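Long-range contact in enoyl-CoA hydratase/isomerase family protein (Mycobacterium tuberculosis, PDB 4FN7), which probably hydrates the double bond of enoyl-CoA thioesters in lipid metabolism, as related enoyl-CoA hydratases do: residues A[97-102]-A[186-191]. Residues are numbered along the deposited sequence; the frame is centred on the assembly and turned at random.
Sequences VMACTG and SRAEEA
Ala188 sits over two residues of the strand at once: its CB lies 3.8 Å from Ala99 CB and 3.8 Å from Val97 CG1, so a single methyl from helix 184-195 meets a pair of strand side chains that point to the same side of the sheet. Val97 reaches further up the helix. Val97 CG1, anti to the backbone N (chi1 -177°), lies next to the helix and comes within 3.6 Å of Ala188 O. The same methyl extends to Ala191 CB at 4.5 Å, and Val97 CG2 comes near the carbonyl carbon of Ala191. Everything across this interface is van der Waals contact. Within 186-191 the residues that touch the strand are alanines, and the backbones come close: the CA atoms of Ala99 and Ala188 are 5.6 Å apart, and the strand and helix axes approach to 7.8 Å, running nearly antiparallel at 174°.

One turn separates Arg187 from Ala191, and the CB of Ala191 lies against one face of the Arg187 guanidinium, 4.0 Å above its plane and displaced toward the rim of the group. That group is held by Glu190, whose OE1 accepts from Arg187 NH1 at 2.9 Å through a bent bond (137°), and by a salt bridge from Arg187 NE to Glu177.

Strand 96-100 is an inner strand of the mixed sheet in this crotonase fold, bonded through its backbone to strands 48-52 and 117-120. Helix 184-195 covers the face carrying Val97 and Ala99; Ala192 and Phe195 of the helix continue the contact with Val97, while Val50 of the adjacent strand 48-52 touches Ala188. Met98 points to the other face, where it packs on Leu112 of helix 107-112.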
loop_
_atom_site.group_PDB
_atom_site.type_symbol
_atom_site.label_atom_id
_atom_site.label_comp_id
_atom_site.label_asym_id
_atom_site.label_seq_id
_atom_site.Cartn_x
_atom_site.Cartn_y
_atom_site.Cartn_z
ATOM N N VAL A 97 -11.123 -18.766 2.183
ATOM C CA VAL A 97 -10.248 -18.890 1.024
ATOM C C VAL A 97 -11.071 -18.865 -0.245
ATOM O O VAL A 97 -12.020 -19.625 -0.389
ATOM C CB VAL A 97 -9.412 -20.189 1.070
ATOM C CG1 VAL A 97 -8.449 -20.246 -0.110
ATOM C CG2 VAL A 97 -8.647 -20.274 2.379
ATOM N N MET A 98 -10.703 -17.973 -1.163
ATOM C CA MET A 98 -11.407 -17.852 -2.427
ATOM C C MET A 98 -10.704 -18.655 -3.503
ATOM O O MET A 98 -9.505 -18.492 -3.718
ATOM C CB MET A 98 -11.479 -16.387 -2.864
ATOM C CG MET A 98 -12.172 -15.482 -1.882
ATOM S SD MET A 98 -13.926 -15.850 -1.785
ATOM C CE MET A 98 -14.449 -14.637 -0.565
ATOM N N ALA A 99 -11.465 -19.513 -4.176
ATOM C CA ALA A 99 -11.006 -20.214 -5.367
ATOM C C ALA A 99 -11.540 -19.476 -6.584
ATOM O O ALA A 99 -12.681 -19.680 -6.999
ATOM C CB ALA A 99 -11.501 -21.649 -5.361
ATOM N N CYS A 100 -10.709 -18.594 -7.131
ATOM C CA CYS A 100 -11.081 -17.797 -8.284
ATOM C C CYS A 100 -10.940 -18.650 -9.541
ATOM O O CYS A 100 -9.848 -18.787 -10.087
ATOM C CB CYS A 100 -10.173 -16.576 -8.358
ATOM S SG CYS A 100 -10.740 -15.297 -9.467
ATOM N N THR A 101 -12.052 -19.230 -9.986
ATOM C CA THR A 101 -12.038 -20.288 -10.992
ATOM C C THR A 101 -12.268 -19.750 -12.401
ATOM O O THR A 101 -12.341 -20.505 -13.373
ATOM C CB THR A 101 -13.105 -21.343 -10.660
ATOM O OG1 THR A 101 -14.342 -20.687 -10.351
ATOM C CG2 THR A 101 -12.674 -22.169 -9.454
ATOM N N GLY A 102 -12.388 -18.432 -12.489
ATOM C CA GLY A 102 -12.512 -17.733 -13.750
ATOM C C GLY A 102 -12.443 -16.257 -13.434
ATOM O O GLY A 102 -12.034 -15.861 -12.347
ATOM N N SER A 186 -8.411 -27.284 -5.628
ATOM C CA SER A 186 -7.750 -28.177 -4.681
ATOM C C SER A 186 -6.712 -27.422 -3.849
ATOM O O SER A 186 -6.551 -27.680 -2.658
ATOM C CB SER A 186 -7.138 -29.397 -5.381
ATOM O OG SER A 186 -6.176 -29.012 -6.338
ATOM N N ARG A 187 -6.031 -26.466 -4.467
ATOM C CA ARG A 187 -5.068 -25.656 -3.737
ATOM C C ARG A 187 -5.778 -24.761 -2.716
ATOM O O ARG A 187 -5.314 -24.607 -1.588
ATOM C CB ARG A 187 -4.211 -24.833 -4.697
ATOM C CG ARG A 187 -3.278 -23.871 -4.013
ATOM C CD ARG A 187 -2.306 -24.558 -3.060
ATOM N NE ARG A 187 -1.658 -23.533 -2.257
ATOM C CZ ARG A 187 -1.372 -23.636 -0.967
ATOM N NH1 ARG A 187 -1.640 -24.753 -0.302
ATOM N NH2 ARG A 187 -0.805 -22.614 -0.343
ATOM N N ALA A 188 -6.906 -24.176 -3.109
ATOM C CA ALA A 188 -7.711 -23.393 -2.174
ATOM C C ALA A 188 -8.129 -24.238 -0.966
ATOM O O ALA A 188 -8.065 -23.773 0.171
ATOM C CB ALA A 188 -8.941 -22.802 -2.870
ATOM N N GLU A 189 -8.550 -25.476 -1.216
ATOM C CA GLU A 189 -8.962 -26.363 -0.136
ATOM C C GLU A 189 -7.787 -26.741 0.762
ATOM O O GLU A 189 -7.928 -26.793 1.983
ATOM C CB GLU A 189 -9.659 -27.602 -0.702
ATOM C CG GLU A 189 -11.022 -27.277 -1.291
ATOM C CD GLU A 189 -11.577 -28.376 -2.168
ATOM O OE1 GLU A 189 -10.813 -29.298 -2.523
ATOM O OE2 GLU A 189 -12.780 -28.308 -2.506
ATOM N N GLU A 190 -6.631 -26.985 0.153
ATOM C CA GLU A 190 -5.416 -27.286 0.904
ATOM C C GLU A 190 -5.059 -26.113 1.819
ATOM O O GLU A 190 -4.755 -26.296 3.000
ATOM C CB GLU A 190 -4.258 -27.590 -0.051
ATOM C CG GLU A 190 -2.979 -28.032 0.634
ATOM C CD GLU A 190 -1.878 -28.362 -0.356
ATOM O OE1 GLU A 190 -1.565 -27.507 -1.211
ATOM O OE2 GLU A 190 -1.328 -29.482 -0.288
ATOM N N ALA A 191 -5.108 -24.902 1.269
ATOM C CA ALA A 191 -4.788 -23.707 2.035
ATOM C C ALA A 191 -5.784 -23.527 3.182
ATOM O O ALA A 191 -5.389 -23.228 4.310
ATOM C CB ALA A 191 -4.775 -22.480 1.129
#